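Long-range contacts in metalloregulator ScaR (Streptococcus gordonii, PDB 3HRS), which represses transcription when activated by manganese, acting as a homodimeric DNA-binding regulator of the DtxR/MntR family: residues A[47-52]-A[61-66]; A[74-79]-A[120-125]. All coordinates share one frame; numbering follows the deposited sequence.

Interaction 1 (A[47-52]-A[61-66]); sequences EELLIK and TDLGLK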
# COMPACT_ATOMS: atom_id res chain seq x y z
N GLU A 47 -2.86 12.03 -25.77
CA GLU A 47 -2.84 12.65 -24.45
C GLU A 47 -1.76 13.73 -24.36
O GLU A 47 -1.51 14.31 -23.30
CB GLU A 47 -2.68 11.62 -23.36
CG GLU A 47 -3.97 10.90 -23.02
CD GLU A 47 -3.91 10.21 -21.67
OE1 GLU A 47 -4.34 9.04 -21.58
OE2 GLU A 47 -3.43 10.85 -20.70
N GLU A 48 -1.14 14.02 -25.49
CA GLU A 48 -0.14 15.07 -25.56
C GLU A 48 0.98 14.85 -24.52
O GLU A 48 1.57 15.81 -24.03
CB GLU A 48 -0.82 16.43 -25.41
CG GLU A 48 -1.96 16.59 -26.39
CD GLU A 48 -2.73 17.90 -26.22
OE1 GLU A 48 -2.76 18.43 -25.08
OE2 GLU A 48 -3.29 18.40 -27.24
N LEU A 49 1.26 13.58 -24.22
CA LEU A 49 2.44 13.20 -23.42
C LEU A 49 3.73 13.23 -24.25
O LEU A 49 4.79 13.58 -23.74
CB LEU A 49 2.25 11.81 -22.83
CG LEU A 49 1.68 11.72 -21.42
CD1 LEU A 49 1.04 13.03 -20.99
CD2 LEU A 49 0.69 10.55 -21.31
N LEU A 50 3.65 12.85 -25.52
CA LEU A 50 4.78 13.02 -26.42
C LEU A 50 4.35 13.48 -27.80
O LEU A 50 3.16 13.41 -28.13
CB LEU A 50 5.61 11.73 -26.48
CG LEU A 50 4.83 10.44 -26.25
CD1 LEU A 50 3.87 10.28 -27.37
CD2 LEU A 50 5.75 9.23 -26.16
N ILE A 51 5.30 13.98 -28.60
CA ILE A 51 5.07 14.28 -30.02
C ILE A 51 6.10 13.54 -30.90
O ILE A 51 7.20 13.22 -30.44
CB ILE A 51 5.27 15.75 -30.27
CG1 ILE A 51 6.75 16.10 -30.05
CG2 ILE A 51 4.31 16.59 -29.41
CD1 ILE A 51 7.03 17.58 -29.81
N LYS A 52 5.76 13.27 -32.15
CA LYS A 52 6.72 12.66 -33.07
C LYS A 52 7.87 13.63 -33.34
O LYS A 52 7.70 14.84 -33.31
CB LYS A 52 6.07 12.27 -34.41
CG LYS A 52 5.38 10.91 -34.43
CD LYS A 52 4.25 10.89 -35.47
CE LYS A 52 3.84 9.47 -35.88
NZ LYS A 52 4.74 8.90 -36.94
N THR A 61 6.61 15.86 -23.88
CA THR A 61 6.09 17.17 -23.64
C THR A 61 6.27 17.49 -22.17
O THR A 61 6.57 16.59 -21.40
CB THR A 61 4.59 17.20 -23.97
OG1 THR A 61 3.89 16.46 -22.98
CG2 THR A 61 4.35 16.56 -25.33
N ASP A 62 6.09 18.75 -21.78
CA ASP A 62 6.10 19.05 -20.37
C ASP A 62 5.10 18.15 -19.61
O ASP A 62 5.43 17.56 -18.58
CB ASP A 62 5.87 20.53 -20.08
CG ASP A 62 5.99 20.86 -18.59
OD1 ASP A 62 4.99 20.61 -17.85
OD2 ASP A 62 7.07 21.34 -18.15
N LEU A 63 3.89 18.00 -20.12
CA LEU A 63 2.96 17.10 -19.42
C LEU A 63 3.56 15.69 -19.28
O LEU A 63 3.45 15.07 -18.21
CB LEU A 63 1.60 17.04 -20.11
CG LEU A 63 0.46 16.41 -19.33
CD1 LEU A 63 -0.23 17.48 -18.50
CD2 LEU A 63 -0.53 15.78 -20.27
N GLY A 64 4.22 15.20 -20.33
CA GLY A 64 4.93 13.93 -20.26
C GLY A 64 5.96 13.80 -19.13
O GLY A 64 5.85 12.93 -18.27
N LEU A 65 6.97 14.67 -19.14
CA LEU A 65 7.94 14.75 -18.07
C LEU A 65 7.30 14.88 -16.69
O LEU A 65 7.73 14.24 -15.72
CB LEU A 65 8.88 15.93 -18.30
CG LEU A 65 10.11 15.57 -19.15
CD1 LEU A 65 9.92 14.20 -19.79
CD2 LEU A 65 10.38 16.63 -20.22
N LYS A 66 6.28 15.70 -16.58
CA LYS A 66 5.68 15.87 -15.29
C LYS A 66 5.12 14.52 -14.81
O LYS A 66 5.17 14.21 -13.60
CB LYS A 66 4.60 16.96 -15.32
CG LYS A 66 5.13 18.34 -14.89
CD LYS A 66 3.97 19.37 -14.79
CE LYS A 66 4.45 20.69 -14.18
NZ LYS A 66 5.92 20.94 -14.43

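Interaction 2 (A[74-79]-A[120-125]); sequences KHRLIE and KACPHG. With SO4 (sulfate ion), chain C.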
# COMPACT_ATOMS: atom_id res chain seq x y z
N LYS A 74 6.68 8.00 -6.99
CA LYS A 74 5.90 6.90 -6.42
C LYS A 74 6.81 5.71 -6.17
O LYS A 74 6.94 5.22 -5.04
CB LYS A 74 4.77 6.52 -7.37
CG LYS A 74 3.60 5.84 -6.71
CD LYS A 74 2.81 4.98 -7.69
CE LYS A 74 1.65 5.76 -8.33
NZ LYS A 74 1.95 6.29 -9.67
N HIS A 75 7.49 5.30 -7.24
CA HIS A 75 8.39 4.15 -7.23
C HIS A 75 9.58 4.25 -6.26
O HIS A 75 9.88 3.30 -5.54
CB HIS A 75 8.92 3.97 -8.62
CG HIS A 75 9.98 2.92 -8.71
ND1 HIS A 75 9.69 1.58 -8.67
CD2 HIS A 75 11.32 3.02 -8.85
CE1 HIS A 75 10.81 0.89 -8.80
NE2 HIS A 75 11.82 1.75 -8.91
N ARG A 76 10.26 5.40 -6.26
CA ARG A 76 11.36 5.58 -5.32
C ARG A 76 10.91 5.82 -3.87
O ARG A 76 11.57 5.39 -2.95
CB ARG A 76 12.37 6.63 -5.81
CG ARG A 76 13.14 6.13 -7.01
CD ARG A 76 13.76 7.23 -7.89
NE ARG A 76 14.38 6.61 -9.06
CZ ARG A 76 15.15 7.24 -9.95
NH1 ARG A 76 15.41 8.54 -9.82
NH2 ARG A 76 15.66 6.56 -10.97
N LEU A 77 9.81 6.52 -3.63
CA LEU A 77 9.41 6.65 -2.23
C LEU A 77 8.91 5.30 -1.66
O LEU A 77 9.23 4.96 -0.53
CB LEU A 77 8.41 7.78 -2.03
CG LEU A 77 8.87 9.22 -2.24
CD1 LEU A 77 7.68 10.18 -2.43
CD2 LEU A 77 9.66 9.65 -1.07
N ILE A 78 8.18 4.53 -2.44
CA ILE A 78 7.80 3.19 -2.01
C ILE A 78 9.07 2.37 -1.78
O ILE A 78 9.19 1.61 -0.82
CB ILE A 78 6.90 2.46 -3.04
CG1 ILE A 78 5.56 3.19 -3.23
CG2 ILE A 78 6.59 1.08 -2.59
CD1 ILE A 78 4.92 3.58 -1.93
N GLU A 79 10.05 2.52 -2.66
CA GLU A 79 11.29 1.78 -2.47
C GLU A 79 11.85 2.13 -1.11
O GLU A 79 12.03 1.25 -0.29
CB GLU A 79 12.29 2.09 -3.57
CG GLU A 79 13.64 1.46 -3.35
CD GLU A 79 13.78 0.14 -4.06
OE1 GLU A 79 14.80 -0.56 -3.83
OE2 GLU A 79 12.87 -0.19 -4.86
N LYS A 120 15.76 12.90 -0.55
CA LYS A 120 16.18 13.35 -1.86
C LYS A 120 16.74 12.20 -2.72
O LYS A 120 17.20 12.43 -3.84
CB LYS A 120 17.21 14.47 -1.71
CG LYS A 120 16.59 15.86 -1.46
CD LYS A 120 17.33 16.63 -0.35
CE LYS A 120 18.74 16.05 -0.05
NZ LYS A 120 19.85 16.47 -0.97
N ALA A 121 16.68 10.97 -2.22
CA ALA A 121 17.19 9.83 -2.98
C ALA A 121 16.76 8.49 -2.40
O ALA A 121 16.71 8.33 -1.18
CB ALA A 121 18.70 9.91 -3.03
N CYS A 122 16.45 7.52 -3.28
CA CYS A 122 16.15 6.15 -2.84
C CYS A 122 17.46 5.38 -2.58
O CYS A 122 18.55 5.84 -2.95
CB CYS A 122 15.30 5.41 -3.86
SG CYS A 122 16.12 5.06 -5.43
N PRO A 123 17.36 4.19 -1.94
CA PRO A 123 18.61 3.51 -1.55
C PRO A 123 19.56 3.17 -2.72
O PRO A 123 20.73 2.92 -2.46
CB PRO A 123 18.12 2.22 -0.86
CG PRO A 123 16.66 2.47 -0.55
CD PRO A 123 16.17 3.38 -1.64
N HIS A 124 19.10 3.18 -3.97
CA HIS A 124 20.04 2.90 -5.06
C HIS A 124 20.62 4.14 -5.72
O HIS A 124 21.18 4.05 -6.81
CB HIS A 124 19.42 2.01 -6.12
CG HIS A 124 19.09 0.65 -5.62
ND1 HIS A 124 17.79 0.19 -5.54
CD2 HIS A 124 19.88 -0.34 -5.15
CE1 HIS A 124 17.80 -1.04 -5.07
NE2 HIS A 124 19.05 -1.39 -4.83
N GLY A 125 20.48 5.29 -5.06
CA GLY A 125 21.11 6.51 -5.53
C GLY A 125 20.26 7.28 -6.54
O GLY A 125 20.58 8.42 -6.92
S SO4 C . 16.49 3.34 -12.52
O1 SO4 C . 17.74 3.79 -11.91
O2 SO4 C . 16.20 4.21 -13.66
O3 SO4 C . 16.59 1.96 -13.00
O4 SO4 C . 15.40 3.45 -11.54

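Interaction 1 (A[47-52]-A[61-66])
The chain leaving helix 34-46 passes over the first turn of helix 62-84, with Leu49 CA 4.1 Å from Gly64 CA, while one residue further on Leu50 lies beside Thr61. Glu48, with its positive phi, is the C-prime residue of the Schellman motif that ends helix 34-46, and this reversal presents two successive carbonyls to Thr61. The hydroxyl of Thr61 stands between its own backbone N and carbonyl carbon (chi1 71°). Thr61 OG1 donates to Glu48 O at 2.6 Å, in the carbonyl plane and on a lone pair, and accepts from Gly64 N at 3.0 Å as the N-cap of helix 62-84. Thr61 N makes the second link, an almost straight bond of 2.9 Å to Leu49 O (179° at the hydrogen), although the donor stands above the carbonyl plane. The same oxygen receives a CA-H...O contact from Gly64 CA, which can come close because the glycine has no side chain. The methyl CG2 of Thr61 faces the strand, 3.7 Å from Leu50 CA. Beside the polar links, Leu63, with CG anti to its backbone N, crosses Leu49 obliquely, so that Leu63 CD2 meets Leu49 CD1; Leu49 also packs on Leu8 of helix 4-13. This is the base of the wing of a winged helix-turn-helix, where the chain leaves helix 34-46 for the two strands and then enters helix 62-84. One threonine hydroxyl, used as both donor and acceptor, joins the cap of a new helix to the end of the previous one.

Interaction 2 (A[74-79]-A[120-125])
Arg76 projects from helix 62-84 toward the loop carrying Cys122, and its successive atoms run along that cysteine. Arg76 CB lies 3.7 Å from Cys122 CB. Arg76 CG, anti to the carbonyl carbon, comes within 3.5 Å of Cys122 SG, and Arg76 CD still skirts the sulfur at 4.0 Å. The chain is extended from CG to NE and carries the guanidinium past the thiol. At the tip, Arg76 NH2 donates to O4 of a sulfate ion over 3.2 Å (168° at the hydrogen), the anion sitting at the guanidinium edge; NH1 turns to Thr127 O and forms a salt bridge with Glu137. The sulfate, probably from the crystallisation liquor, is held as well by His158 ND1 and Asp159 N.

One helical turn later, Glu79 reaches the same loop with CG anti to its backbone N and a bend at chi2 (94°). Glu79 CG rests 3.6 Å from Pro123 CD, and Glu79 OE1 approaches His124 CE1 at 3.3 Å, with carboxylate and imidazole planes 55° apart and no hydrogen bond between them. Pro123 and His124 are the central residues of the type I turn from Cys122 to Gly125, closed by Gly125 N to Cys122 O.

Glu79, Cys122 and His124 bind zinc together with Asp159 in a structure of this protein, whereas no metal is bound here. His75, hydrogen-bonded through NE2 to Asp159 OD2 and through ND1 to Glu101, may help to position Asp159. Any stabilisation of a thiolate by Arg76 would be modest, since its guanidinium is also paired with Glu137 and the sulfate. Without metal the three ligand side chains face the same region, the carboxylate near the imidazole and the sulfur against the arginine stem, with no hydrogen bond across the two segments.

How the interactions relate
From the N terminus, the chain runs through helices 4-13, 23-30 and 34-46 before interaction 1 closes the short wing hairpin of strands 50-53 and 57-60. Helix 62-84 starts at that closure, and its later turns carry residues 74-79 into interaction 2, which closes a much longer, mainly helical excursion through helices 90-101 and 106-115. The two loops follow in series, neither nested nor crossed. The centres of interactions 1 and 2 lie about 24 Å apart and the two do not touch; helix 62-84 is their shared element. It joins the winged DNA-binding region at one end to the metal-binding loop further along.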